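Local coordinates for protein pullulanase (Bacillus acidopullulyticus, PDB 2WAN) that hydrolyses the alpha-1,6-glycosidic bonds of pullulan and, as is usual for pullulanases, probably those of other branched alpha-glucans such as amylopectin, at residues D393-A398 with A599-L604; V401-G406 with P511-V516; S818-L823 with T916-Q921; P828-T833 with K866-M871. All coordinates share one frame; numbering follows the deposited sequence.

Four contacts show how a multidomain amylase-family enzyme fastens beta domains to its barrel. From the N terminus, interaction 1 opens at 393-398 and interaction 2 at 401-406, both on the loop between strands 388-391 and 406-407. Interaction 2 closes first, at 511-516, beginning on the short strand 511-513, and so nests inside the loop that interaction 1 closes on helix 597-614; the two touch through Pro394 and Asn515. The second pair follows in series: interaction 3 opens on helix 811-826, interaction 4 opens and closes (828-833 with 866-871) within it, and interaction 3 ends at the C terminus. Their strands, 868-873 and 915-920, are neighbours in the C-terminal beta sheet.

Interaction 1 (D393-A398 with A599-L604); sequences DPYARA and AQKFVL
Tyr395 and Phe602 meet as a T-shaped aromatic pair where a beta turn at the edge of the CBM48-like beta domain lies against helix 597-614 of the (beta/alpha)8 barrel. Phe602 presents its edge to one face of the tyrosine, with the ring planes at 84° and the centroids 5.4 Å apart. The closest ring atoms are Tyr395 CE1 and Phe602 CD1, separated by 3.7 Å. The two side chains slide past one another in opposite directions, which carries the tyrosine hydroxyl down to the helix backbone, OH lying 3.5 Å from CA of Phe602. Phe602 gets its reach from a first torsion that sets CG anti to the backbone N (chi1 174°), taking the ring off the helix toward the turn.

The rim of the phenyl ring also runs up to Pro394: Phe602 CE1 is 3.4 Å from the carbonyl O of Pro394 and 3.7 Å from its CB. Elsewhere the same phenyl ring forms another edge-to-face pair with Phe565, so it is wedged among aromatic and proline surfaces. The polar end of Tyr395 is secured by the helix as well, for its OH is hydrogen-bonded to Asp605 OD2.

The Asp393 side chain reinforces a type I turn, Asp393 to Ala396, that the bond from Ala396 N to Asp393 O closes. An Asx turn overlaps its start: Tyr395 N donates to Asp393 OD1 at 2.9 Å with an angle of 158°, approaching from above the carboxylate plane, while OD2 accepts from Tyr378 OH and Tyr380 OH.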
loop_
_atom_site.group_PDB
_atom_site.type_symbol
_atom_site.label_atom_id
_atom_site.label_comp_id
_atom_site.label_asym_id
_atom_site.label_seq_id
_atom_site.Cartn_x
_atom_site.Cartn_y
_atom_site.Cartn_z
ATOM N N ASP A 393 9.678 -2.507 22.610
ATOM C CA ASP A 393 8.244 -2.663 22.457
ATOM C C ASP A 393 7.783 -2.098 21.097
ATOM O O ASP A 393 7.968 -0.912 20.853
ATOM C CB ASP A 393 7.557 -1.890 23.578
ATOM C CG ASP A 393 6.102 -2.279 23.769
ATOM O OD1 ASP A 393 5.473 -2.761 22.814
ATOM O OD2 ASP A 393 5.586 -2.120 24.915
ATOM N N PRO A 394 7.168 -2.936 20.227
ATOM C CA PRO A 394 6.633 -2.410 18.956
ATOM C C PRO A 394 5.609 -1.289 19.163
ATOM O O PRO A 394 5.383 -0.478 18.252
ATOM C CB PRO A 394 5.952 -3.639 18.334
ATOM C CG PRO A 394 6.763 -4.788 18.843
ATOM C CD PRO A 394 7.010 -4.405 20.300
ATOM N N TYR A 395 5.002 -1.253 20.347
ATOM C CA TYR A 395 4.025 -0.227 20.690
ATOM C C TYR A 395 4.606 0.986 21.434
ATOM O O TYR A 395 3.835 1.838 21.855
ATOM C CB TYR A 395 2.873 -0.837 21.515
ATOM C CG TYR A 395 1.848 -1.591 20.696
ATOM C CD1 TYR A 395 2.119 -2.879 20.210
ATOM C CD2 TYR A 395 0.603 -1.011 20.391
ATOM C CE1 TYR A 395 1.174 -3.592 19.452
ATOM C CE2 TYR A 395 -0.356 -1.711 19.627
ATOM C CZ TYR A 395 -0.055 -3.008 19.170
ATOM O OH TYR A 395 -0.959 -3.695 18.397
ATOM N N ALA A 396 5.932 1.064 21.612
ATOM C CA ALA A 396 6.542 2.207 22.302
ATOM C C ALA A 396 6.176 3.510 21.587
ATOM O O ALA A 396 6.151 3.549 20.346
ATOM C CB ALA A 396 8.086 2.063 22.341
ATOM N N ARG A 397 5.954 4.571 22.377
ATOM C CA ARG A 397 5.600 5.886 21.850
ATOM C C ARG A 397 6.764 6.866 21.825
ATOM O O ARG A 397 6.631 7.958 21.266
ATOM C CB ARG A 397 4.463 6.527 22.656
ATOM C CG ARG A 397 3.253 5.638 22.929
ATOM C CD ARG A 397 2.761 4.874 21.687
ATOM N NE ARG A 397 1.390 4.392 21.908
ATOM C CZ ARG A 397 0.740 3.579 21.081
ATOM N NH1 ARG A 397 1.325 3.121 19.983
ATOM N NH2 ARG A 397 -0.513 3.227 21.345
ATOM N N ALA A 398 7.870 6.498 22.475
ATOM C CA ALA A 398 9.101 7.293 22.528
ATOM C C ALA A 398 10.265 6.309 22.762
ATOM O O ALA A 398 10.029 5.132 23.097
ATOM C CB ALA A 398 9.020 8.327 23.646
ATOM N N ALA A 599 -0.771 -9.254 13.358
ATOM C CA ALA A 599 0.006 -8.335 12.539
ATOM C C ALA A 599 -0.950 -7.261 11.983
ATOM O O ALA A 599 -0.662 -6.049 12.031
ATOM C CB ALA A 599 0.721 -9.095 11.430
ATOM N N GLN A 600 -2.105 -7.695 11.486
ATOM C CA GLN A 600 -3.136 -6.744 11.057
ATOM C C GLN A 600 -3.541 -5.801 12.202
ATOM O O GLN A 600 -3.670 -4.589 12.002
ATOM C CB GLN A 600 -4.371 -7.484 10.518
ATOM C CG GLN A 600 -5.440 -6.559 9.881
ATOM C CD GLN A 600 -6.731 -7.316 9.606
ATOM O OE1 GLN A 600 -7.411 -7.748 10.535
ATOM N NE2 GLN A 600 -7.056 -7.501 8.328
ATOM N N LYS A 601 -3.756 -6.359 13.393
ATOM C CA LYS A 601 -4.096 -5.544 14.565
ATOM C C LYS A 601 -3.024 -4.502 14.863
ATOM O O LYS A 601 -3.364 -3.371 15.221
ATOM C CB LYS A 601 -4.342 -6.429 15.796
ATOM C CG LYS A 601 -4.589 -5.621 17.088
ATOM C CD LYS A 601 -4.856 -6.549 18.266
ATOM C CE LYS A 601 -4.882 -5.802 19.610
ATOM N NZ LYS A 601 -5.685 -4.532 19.562
ATOM N N PHE A 602 -1.747 -4.865 14.693
ATOM C CA PHE A 602 -0.667 -3.920 14.917
ATOM C C PHE A 602 -0.828 -2.684 14.020
ATOM O O PHE A 602 -0.641 -1.544 14.460
ATOM C CB PHE A 602 0.721 -4.552 14.673
ATOM C CG PHE A 602 1.838 -3.544 14.754
ATOM C CD1 PHE A 602 2.377 -3.208 15.992
ATOM C CD2 PHE A 602 2.297 -2.860 13.609
ATOM C CE1 PHE A 602 3.382 -2.241 16.103
ATOM C CE2 PHE A 602 3.296 -1.893 13.723
ATOM C CZ PHE A 602 3.832 -1.590 14.972
ATOM N N VAL A 603 -1.146 -2.922 12.753
ATOM C CA VAL A 603 -1.334 -1.821 11.808
ATOM C C VAL A 603 -2.568 -1.002 12.181
ATOM O O VAL A 603 -2.513 0.237 12.212
ATOM C CB VAL A 603 -1.417 -2.340 10.344
ATOM C CG1 VAL A 603 -1.726 -1.180 9.363
ATOM C CG2 VAL A 603 -0.105 -3.011 9.969
ATOM N N LEU A 604 -3.684 -1.675 12.447
ATOM C CA LEU A 604 -4.894 -0.956 12.830
ATOM C C LEU A 604 -4.684 -0.112 14.085
ATOM O O LEU A 604 -5.112 1.045 14.137
ATOM C CB LEU A 604 -6.060 -1.932 13.047
ATOM C CG LEU A 604 -6.563 -2.629 11.776
ATOM C CD1 LEU A 604 -7.359 -3.903 12.138
ATOM C CD2 LEU A 604 -7.412 -1.671 10.956
#

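Interaction 2 (V401-G406 with P511-V516); sequences VNATRG and PRNYNV. With ACT (acetate ion), chain P.
Ala403 drives its methyl group into the angle between the side chains of Arg512 and Asn513, and so a small side chain sits at the join between a loop and the end of a short strand. Arg512 shows how the other half is built. Its CB sets out toward the opposing loop, and CG stands anti to the backbone N (chi1 -176°), so that CB, CG and CD form an extended arm before anything across the contact is met. A bend at chi3 (68°) then turns the guanidinium against Asn402 and Ala403. NE comes first, 3.6 Å from Ala403 CB. CZ follows, 3.7 Å from the backbone O of Asn402, an oxygen that sits over one face of the guanidinium and toward its rim. NH2 touches Ala403 CB at 3.5 Å and Asn402 C at 3.6 Å.

The outer nitrogens have firmer polar partners: NH2 forms a salt bridge with Glu493 OE2, and NH1 donates to Asn495 OD1, so the group is gripped by its own domain while the loop backbone lies across it. Asn402 and Ala403 both have left-handed backbone conformations, and the Asn402 carbonyl and the Ala403 methyl meet the arginine together. Farther along the loop, Arg405 NE donates to an acetate O at 3.1 Å, with a weak second bond from NH2; the ion is probably from the crystallisation liquor.

This is plain interdomain packing: a loop of the CBM48-like beta domain resting on the two-stranded antiparallel sheet, 492-494 with 511-513, that follows the second strand of the amylase-type (beta/alpha)8 barrel.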
loop_
_atom_site.group_PDB
_atom_site.type_symbol
_atom_site.label_atom_id
_atom_site.label_comp_id
_atom_site.label_asym_id
_atom_site.label_seq_id
_atom_site.Cartn_x
_atom_site.Cartn_y
_atom_site.Cartn_z
ATOM N N VAL A 401 17.842 7.602 22.207
ATOM C CA VAL A 401 18.489 7.948 20.930
ATOM C C VAL A 401 18.807 6.651 20.186
ATOM O O VAL A 401 19.365 5.707 20.783
ATOM C CB VAL A 401 19.774 8.789 21.151
ATOM C CG1 VAL A 401 20.455 9.134 19.814
ATOM C CG2 VAL A 401 19.431 10.078 21.880
ATOM N N ASN A 402 18.428 6.588 18.903
ATOM C CA ASN A 402 18.649 5.391 18.059
ATOM C C ASN A 402 17.887 4.129 18.470
ATOM O O ASN A 402 18.184 3.011 17.994
ATOM C CB ASN A 402 20.146 5.077 17.900
ATOM C CG ASN A 402 20.861 6.052 16.972
ATOM O OD1 ASN A 402 22.048 6.371 17.178
ATOM N ND2 ASN A 402 20.166 6.503 15.938
ATOM N N ALA A 403 16.899 4.290 19.353
ATOM C CA ALA A 403 16.003 3.197 19.741
ATOM C C ALA A 403 16.723 1.974 20.308
ATOM O O ALA A 403 16.388 0.823 19.968
ATOM C CB ALA A 403 15.055 2.809 18.574
ATOM N N THR A 404 17.719 2.223 21.165
ATOM C CA THR A 404 18.337 1.137 21.913
ATOM C C THR A 404 17.319 0.598 22.940
ATOM O O THR A 404 17.375 -0.578 23.336
ATOM C CB THR A 404 19.611 1.588 22.634
ATOM O OG1 THR A 404 19.303 2.653 23.545
ATOM C CG2 THR A 404 20.668 2.080 21.622
ATOM N N ARG A 405 16.391 1.472 23.344
ATOM C CA ARG A 405 15.406 1.190 24.384
ATOM C C ARG A 405 14.139 1.972 24.105
ATOM O O ARG A 405 14.195 3.027 23.477
ATOM C CB ARG A 405 15.923 1.645 25.764
ATOM C CG ARG A 405 17.294 1.105 26.101
ATOM C CD ARG A 405 17.941 1.758 27.343
ATOM N NE ARG A 405 19.233 1.078 27.531
ATOM C CZ ARG A 405 20.070 1.279 28.542
ATOM N NH1 ARG A 405 19.787 2.162 29.487
ATOM N NH2 ARG A 405 21.202 0.583 28.601
ATOM N N GLY A 406 13.013 1.453 24.595
ATOM C CA GLY A 406 11.746 2.197 24.589
ATOM C C GLY A 406 11.736 3.167 25.761
ATOM O O GLY A 406 12.477 2.969 26.728
ATOM N N PRO A 511 11.198 1.686 7.812
ATOM C CA PRO A 511 10.675 1.920 9.169
ATOM C C PRO A 511 11.204 0.944 10.227
ATOM O O PRO A 511 11.475 -0.236 9.939
ATOM C CB PRO A 511 9.165 1.749 8.997
ATOM C CG PRO A 511 9.026 0.862 7.803
ATOM C CD PRO A 511 10.133 1.244 6.887
ATOM N N ARG A 512 11.343 1.451 11.441
ATOM C CA ARG A 512 11.802 0.646 12.573
ATOM C C ARG A 512 10.861 0.760 13.768
ATOM O O ARG A 512 10.536 -0.259 14.398
ATOM C CB ARG A 512 13.212 1.071 13.000
ATOM C CG ARG A 512 13.847 0.222 14.151
ATOM C CD ARG A 512 15.260 0.736 14.463
ATOM N NE ARG A 512 15.183 2.073 15.054
ATOM C CZ ARG A 512 16.086 3.032 14.917
ATOM N NH1 ARG A 512 17.198 2.831 14.216
ATOM N NH2 ARG A 512 15.878 4.200 15.498
ATOM N N ASN A 513 10.471 1.989 14.111
ATOM C CA ASN A 513 9.559 2.214 15.265
ATOM C C ASN A 513 8.310 2.958 14.780
ATOM O O ASN A 513 8.290 4.187 14.672
ATOM C CB ASN A 513 10.252 2.962 16.427
ATOM C CG ASN A 513 11.596 2.334 16.800
ATOM O OD1 ASN A 513 11.681 1.380 17.604
ATOM N ND2 ASN A 513 12.644 2.845 16.201
ATOM N N TYR A 514 7.275 2.191 14.462
ATOM C CA TYR A 514 6.115 2.739 13.748
ATOM C C TYR A 514 5.338 3.820 14.488
ATOM O O TYR A 514 4.646 4.623 13.854
ATOM C CB TYR A 514 5.155 1.626 13.336
ATOM C CG TYR A 514 5.645 0.769 12.182
ATOM C CD1 TYR A 514 5.530 1.211 10.857
ATOM C CD2 TYR A 514 6.200 -0.487 12.418
ATOM C CE1 TYR A 514 5.961 0.428 9.798
ATOM C CE2 TYR A 514 6.646 -1.280 11.357
ATOM C CZ TYR A 514 6.514 -0.803 10.048
ATOM O OH TYR A 514 6.939 -1.564 8.983
ATOM N N ASN A 515 5.432 3.838 15.818
ATOM C CA ASN A 515 4.599 4.737 16.623
ATOM C C ASN A 515 5.370 5.876 17.276
ATOM O O ASN A 515 4.905 6.493 18.244
ATOM C CB ASN A 515 3.838 3.901 17.650
ATOM C CG ASN A 515 2.985 2.878 16.969
ATOM O OD1 ASN A 515 2.107 3.243 16.178
ATOM N ND2 ASN A 515 3.269 1.600 17.200
ATOM N N VAL A 516 6.541 6.157 16.708
ATOM C CA VAL A 516 7.467 7.189 17.202
ATOM C C VAL A 516 7.807 8.136 16.038
ATOM O O VAL A 516 8.086 7.665 14.943
ATOM C CB VAL A 516 8.801 6.564 17.725
ATOM C CG1 VAL A 516 9.793 7.637 18.195
ATOM C CG2 VAL A 516 8.533 5.508 18.849
HETATM C C ACT P . 20.959 -2.061 26.046
HETATM O O ACT P . 20.667 -0.911 25.612
HETATM O OXT ACT P . 20.291 -3.019 25.596
HETATM C CH3 ACT P . 22.051 -2.300 27.046
#

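Interaction 3 (S818-L823 with T916-Q921); sequences SSMIHL and TLILKQ
The helix segment carrying Met820 and Leu823 runs past the strand carrying Thr916 and Ile918 at 36° between their N-to-C directions, with 12.8 Å between the short axes, a separation bridged entirely by side chains. It is a helix-on-sheet layer, in which helix 811-826, the long helix after the last strand of the (beta/alpha)8 barrel, packs on the final strand of the C-terminal all-beta domain.

Ile918 is the focus. Its CB points at the helix, and with CG1 anti to the carbonyl carbon (chi1 -51°) and the chain beyond extended, CD1 becomes the foremost atom. There it meets Leu823 end-on: both side chains point at the opposite segment and touch tip to tip through CD2 of Leu823. Met820 works differently. It leaves the helix to one side, and a bend at its second torsion (chi2 -69°) swings the thioether round until CE lies 4.0 Å from Ile918 CD1. Met820 and Ile918 therefore cross obliquely instead of meeting head to head, and one isoleucine methyl is shared by two helix residues a single turn apart.

Thr916 extends this surface along the strand. Its CG2 is turned to the helix, anti to the backbone N, and comes to 4.2 Å from Met820 CE. Ala765 of helix 753-769 touches both Met820 and Thr916, and Trp865 packs on Leu823. All four contact residues are buried, and dispersion between methyl groups carries the interface. Its tightest point is the 3.5 Å between Leu823 CD2 and Ile918 CD1.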
loop_
_atom_site.group_PDB
_atom_site.type_symbol
_atom_site.label_atom_id
_atom_site.label_comp_id
_atom_site.label_asym_id
_atom_site.label_seq_id
_atom_site.Cartn_x
_atom_site.Cartn_y
_atom_site.Cartn_z
ATOM N N SER A 818 -0.931 28.443 -8.793
ATOM C CA SER A 818 -1.804 28.984 -7.748
ATOM C C SER A 818 -3.166 29.346 -8.330
ATOM O O SER A 818 -4.201 29.037 -7.736
ATOM C CB SER A 818 -1.159 30.211 -7.083
ATOM O OG SER A 818 -2.067 30.822 -6.168
ATOM N N SER A 819 -3.177 29.955 -9.515
ATOM C CA SER A 819 -4.437 30.393 -10.125
ATOM C C SER A 819 -5.328 29.192 -10.483
ATOM O O SER A 819 -6.548 29.252 -10.295
ATOM C CB SER A 819 -4.172 31.251 -11.376
ATOM O OG SER A 819 -3.605 32.507 -11.012
ATOM N N MET A 820 -4.715 28.120 -10.996
ATOM C CA MET A 820 -5.419 26.866 -11.295
ATOM C C MET A 820 -5.973 26.214 -10.044
ATOM O O MET A 820 -7.109 25.731 -10.034
ATOM C CB MET A 820 -4.502 25.867 -12.010
ATOM C CG MET A 820 -4.522 26.004 -13.508
ATOM S SD MET A 820 -6.089 25.512 -14.310
ATOM C CE MET A 820 -5.556 25.874 -15.996
ATOM N N ILE A 821 -5.154 26.179 -8.995
ATOM C CA ILE A 821 -5.568 25.540 -7.741
ATOM C C ILE A 821 -6.734 26.315 -7.116
ATOM O O ILE A 821 -7.746 25.717 -6.743
ATOM C CB ILE A 821 -4.384 25.393 -6.786
ATOM C CG1 ILE A 821 -3.432 24.330 -7.323
ATOM C CG2 ILE A 821 -4.857 25.019 -5.341
ATOM C CD1 ILE A 821 -2.003 24.466 -6.783
ATOM N N HIS A 822 -6.616 27.641 -7.047
ATOM C CA HIS A 822 -7.707 28.463 -6.499
ATOM C C HIS A 822 -9.001 28.358 -7.308
ATOM O O HIS A 822 -10.088 28.331 -6.734
ATOM C CB HIS A 822 -7.268 29.926 -6.370
ATOM C CG HIS A 822 -6.245 30.143 -5.293
ATOM N ND1 HIS A 822 -6.568 30.595 -4.033
ATOM C CD2 HIS A 822 -4.905 29.953 -5.289
ATOM C CE1 HIS A 822 -5.467 30.700 -3.307
ATOM N NE2 HIS A 822 -4.445 30.310 -4.045
ATOM N N LEU A 823 -8.883 28.278 -8.630
ATOM C CA LEU A 823 -10.067 28.060 -9.477
ATOM C C LEU A 823 -10.807 26.756 -9.099
ATOM O O LEU A 823 -12.029 26.772 -8.892
ATOM C CB LEU A 823 -9.681 28.053 -10.963
ATOM C CG LEU A 823 -10.891 27.937 -11.920
ATOM C CD1 LEU A 823 -11.613 29.277 -12.053
ATOM C CD2 LEU A 823 -10.399 27.473 -13.269
ATOM N N THR A 916 -4.242 25.755 -21.922
ATOM C CA THR A 916 -5.582 25.338 -21.513
ATOM C C THR A 916 -6.517 26.530 -21.603
ATOM O O THR A 916 -6.199 27.627 -21.121
ATOM C CB THR A 916 -5.564 24.768 -20.060
ATOM O OG1 THR A 916 -4.706 23.626 -20.019
ATOM C CG2 THR A 916 -6.999 24.348 -19.619
ATOM N N LEU A 917 -7.654 26.323 -22.263
ATOM C CA LEU A 917 -8.707 27.343 -22.378
ATOM C C LEU A 917 -9.762 27.027 -21.333
ATOM O O LEU A 917 -10.129 25.864 -21.171
ATOM C CB LEU A 917 -9.364 27.274 -23.772
ATOM C CG LEU A 917 -10.606 28.158 -23.993
ATOM C CD1 LEU A 917 -10.187 29.597 -24.298
ATOM C CD2 LEU A 917 -11.500 27.583 -25.100
ATOM N N ILE A 918 -10.241 28.047 -20.619
ATOM C CA ILE A 918 -11.405 27.897 -19.753
ATOM C C ILE A 918 -12.411 29.000 -20.042
ATOM O O ILE A 918 -12.060 30.180 -20.099
ATOM C CB ILE A 918 -11.032 27.918 -18.254
ATOM C CG1 ILE A 918 -9.895 26.921 -18.004
ATOM C CG2 ILE A 918 -12.302 27.538 -17.392
ATOM C CD1 ILE A 918 -9.346 26.916 -16.608
ATOM N N LEU A 919 -13.653 28.594 -20.270
ATOM C CA LEU A 919 -14.758 29.522 -20.495
ATOM C C LEU A 919 -15.874 29.216 -19.539
ATOM O O LEU A 919 -15.970 28.099 -19.047
ATOM C CB LEU A 919 -15.363 29.305 -21.876
ATOM C CG LEU A 919 -14.434 29.231 -23.073
ATOM C CD1 LEU A 919 -15.225 28.643 -24.231
ATOM C CD2 LEU A 919 -13.911 30.601 -23.414
ATOM N N LYS A 920 -16.740 30.198 -19.311
ATOM C CA LYS A 920 -17.957 29.946 -18.534
ATOM C C LYS A 920 -19.135 30.745 -19.063
ATOM O O LYS A 920 -18.973 31.766 -19.739
ATOM C CB LYS A 920 -17.745 30.195 -17.024
ATOM C CG LYS A 920 -17.415 31.646 -16.634
ATOM C CD LYS A 920 -18.703 32.419 -16.390
ATOM C CE LYS A 920 -18.441 33.825 -15.877
ATOM N NZ LYS A 920 -19.755 34.483 -15.599
ATOM N N GLN A 921 -20.324 30.281 -18.700
ATOM C CA GLN A 921 -21.559 30.928 -19.070
ATOM C C GLN A 921 -22.414 30.895 -17.823
ATOM O O GLN A 921 -23.168 31.813 -17.511
ATOM C CB GLN A 921 -22.195 30.055 -20.151
ATOM C CG GLN A 921 -23.326 30.620 -20.915
ATOM C CD GLN A 921 -23.652 29.731 -22.087
ATOM O OE1 GLN A 921 -24.156 28.618 -21.918
ATOM N NE2 GLN A 921 -23.366 30.215 -23.293
ATOM O OXT GLN A 921 -22.359 29.904 -17.098
#

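Interaction 4 (P828-T833 with K866-M871); sequences PAFRMT and KNIIVM. With SO4 (sulfate ion), chain J.
The side chains of Phe830 and Ile868 cross at about a right angle, at the junction where the 3-10 turn following helix 811-826 abuts the sheet of the C-terminal all-beta domain. CZ of Phe830 is 4.0 Å from CG2 of Ile868, an oblique approach to the ring. Val870 comes in otherwise: its CG2 lies in the ring plane, at the edge, 3.8 Å from Phe830 CE1. The phenyl ring is thus held by two alternate residues of one strand face. Beside it, Ala829 CB fits against Ile868 CD1 at 3.9 Å, and Leu856 of the neighbouring strand 852-856 backs both Ala829 and Phe830.

Arg831 takes no part in this packing and turns to polar partners. A bend at its third torsion (chi3 -85°) folds the guanidinium back so that CA of Pro828 lies over one of its faces. NE donates to the backbone O of Arg824, and NH1 forms a salt bridge with Asp432, linking the turn to the chain just before the first barrel strand. A sulfate, probably from the crystallisation liquor, takes two nearly straight bonds along the guanidinium edge: Arg831 NH1 to O4 at 2.7 Å and NH2 to O3 at 2.9 Å.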
loop_
_atom_site.group_PDB
_atom_site.type_symbol
_atom_site.label_atom_id
_atom_site.label_comp_id
_atom_site.label_asym_id
_atom_site.label_seq_id
_atom_site.Cartn_x
_atom_site.Cartn_y
_atom_site.Cartn_z
ATOM N N PRO A 828 -16.929 23.856 -7.459
ATOM C CA PRO A 828 -17.186 22.450 -7.158
ATOM C C PRO A 828 -17.606 21.575 -8.361
ATOM O O PRO A 828 -17.632 20.347 -8.244
ATOM C CB PRO A 828 -18.268 22.518 -6.053
ATOM C CG PRO A 828 -18.989 23.827 -6.292
ATOM C CD PRO A 828 -17.877 24.765 -6.784
ATOM N N ALA A 829 -17.891 22.184 -9.518
ATOM C CA ALA A 829 -18.130 21.417 -10.762
ATOM C C ALA A 829 -16.929 20.545 -11.120
ATOM O O ALA A 829 -17.085 19.474 -11.692
ATOM C CB ALA A 829 -18.432 22.362 -11.920
ATOM N N PHE A 830 -15.731 21.014 -10.768
ATOM C CA PHE A 830 -14.501 20.244 -10.954
ATOM C C PHE A 830 -14.345 19.075 -9.979
ATOM O O PHE A 830 -13.431 18.251 -10.138
ATOM C CB PHE A 830 -13.280 21.167 -10.807
ATOM C CG PHE A 830 -13.151 22.197 -11.911
ATOM C CD1 PHE A 830 -12.801 21.817 -13.201
ATOM C CD2 PHE A 830 -13.364 23.544 -11.631
ATOM C CE1 PHE A 830 -12.672 22.780 -14.218
ATOM C CE2 PHE A 830 -13.227 24.520 -12.630
ATOM C CZ PHE A 830 -12.889 24.128 -13.933
ATOM N N ARG A 831 -15.250 18.990 -8.993
ATOM C CA ARG A 831 -15.084 18.097 -7.851
ATOM C C ARG A 831 -16.391 17.346 -7.581
ATOM O O ARG A 831 -16.826 17.193 -6.429
ATOM C CB ARG A 831 -14.673 18.910 -6.617
ATOM C CG ARG A 831 -13.306 19.577 -6.787
ATOM C CD ARG A 831 -12.944 20.372 -5.542
ATOM N NE ARG A 831 -13.504 21.718 -5.558
ATOM C CZ ARG A 831 -14.483 22.173 -4.783
ATOM N NH1 ARG A 831 -15.103 21.389 -3.891
ATOM N NH2 ARG A 831 -14.856 23.438 -4.906
ATOM N N MET A 832 -17.020 16.866 -8.654
ATOM C CA MET A 832 -18.199 15.988 -8.481
ATOM C C MET A 832 -17.822 14.755 -7.656
ATOM O O MET A 832 -16.663 14.302 -7.684
ATOM C CB MET A 832 -18.802 15.623 -9.840
ATOM C CG MET A 832 -19.404 16.816 -10.503
ATOM S SD MET A 832 -20.196 16.418 -12.072
ATOM C CE MET A 832 -18.988 17.046 -13.252
ATOM N N THR A 833 -18.782 14.229 -6.892
ATOM C CA THR A 833 -18.459 13.185 -5.909
ATOM C C THR A 833 -18.965 11.778 -6.282
ATOM O O THR A 833 -18.559 10.785 -5.661
ATOM C CB THR A 833 -18.987 13.545 -4.496
ATOM O OG1 THR A 833 -20.415 13.641 -4.532
ATOM C CG2 THR A 833 -18.389 14.887 -3.976
ATOM N N LYS A 866 -23.000 28.259 -14.466
ATOM C CA LYS A 866 -23.934 27.325 -15.108
ATOM C C LYS A 866 -23.221 26.274 -15.974
ATOM O O LYS A 866 -23.427 25.054 -15.815
ATOM C CB LYS A 866 -24.950 28.101 -15.975
ATOM C CG LYS A 866 -25.961 27.186 -16.662
ATOM C CD LYS A 866 -27.010 27.983 -17.433
ATOM C CE LYS A 866 -28.109 27.065 -17.951
ATOM N NZ LYS A 866 -29.144 27.834 -18.724
ATOM N N ASN A 867 -22.412 26.760 -16.916
ATOM C CA ASN A 867 -21.656 25.908 -17.804
ATOM C C ASN A 867 -20.193 26.326 -17.746
ATOM O O ASN A 867 -19.892 27.536 -17.789
ATOM C CB ASN A 867 -22.171 26.066 -19.254
ATOM C CG ASN A 867 -23.592 25.564 -19.429
ATOM O OD1 ASN A 867 -23.984 24.525 -18.873
ATOM N ND2 ASN A 867 -24.383 26.303 -20.208
ATOM N N ILE A 868 -19.308 25.336 -17.637
ATOM C CA ILE A 868 -17.872 25.571 -17.735
ATOM C C ILE A 868 -17.308 24.754 -18.879
ATOM O O ILE A 868 -17.568 23.553 -18.993
ATOM C CB ILE A 868 -17.136 25.183 -16.430
ATOM C CG1 ILE A 868 -17.800 25.866 -15.221
ATOM C CG2 ILE A 868 -15.619 25.526 -16.539
ATOM C CD1 ILE A 868 -17.202 25.492 -13.874
ATOM N N ILE A 869 -16.525 25.404 -19.744
ATOM C CA ILE A 869 -15.822 24.658 -20.792
ATOM C C ILE A 869 -14.322 24.671 -20.526
ATOM O O ILE A 869 -13.768 25.705 -20.191
ATOM C CB ILE A 869 -16.105 25.198 -22.218
ATOM C CG1 ILE A 869 -17.511 24.807 -22.644
ATOM C CG2 ILE A 869 -15.040 24.650 -23.229
ATOM C CD1 ILE A 869 -17.964 25.495 -23.948
ATOM N N VAL A 870 -13.688 23.502 -20.635
ATOM C CA VAL A 870 -12.231 23.399 -20.532
ATOM C C VAL A 870 -11.731 22.738 -21.825
ATOM O O VAL A 870 -12.313 21.754 -22.277
ATOM C CB VAL A 870 -11.802 22.494 -19.334
ATOM C CG1 VAL A 870 -10.278 22.251 -19.307
ATOM C CG2 VAL A 870 -12.267 23.095 -18.000
ATOM N N MET A 871 -10.649 23.266 -22.402
ATOM C CA MET A 871 -9.988 22.603 -23.544
ATOM C C MET A 871 -8.473 22.596 -23.373
ATOM O O MET A 871 -7.870 23.655 -23.126
ATOM C CB MET A 871 -10.351 23.287 -24.872
ATOM C CG MET A 871 -9.621 22.666 -26.069
ATOM S SD MET A 871 -10.321 23.305 -27.592
ATOM C CE MET A 871 -8.957 22.984 -28.723
HETATM S S SO4 J . -17.044 23.599 -1.777
HETATM O O1 SO4 J . -18.401 23.889 -1.319
HETATM O O2 SO4 J . -16.077 24.005 -0.743
HETATM O O3 SO4 J . -16.770 24.395 -2.994
HETATM O O4 SO4 J . -16.915 22.144 -1.999
#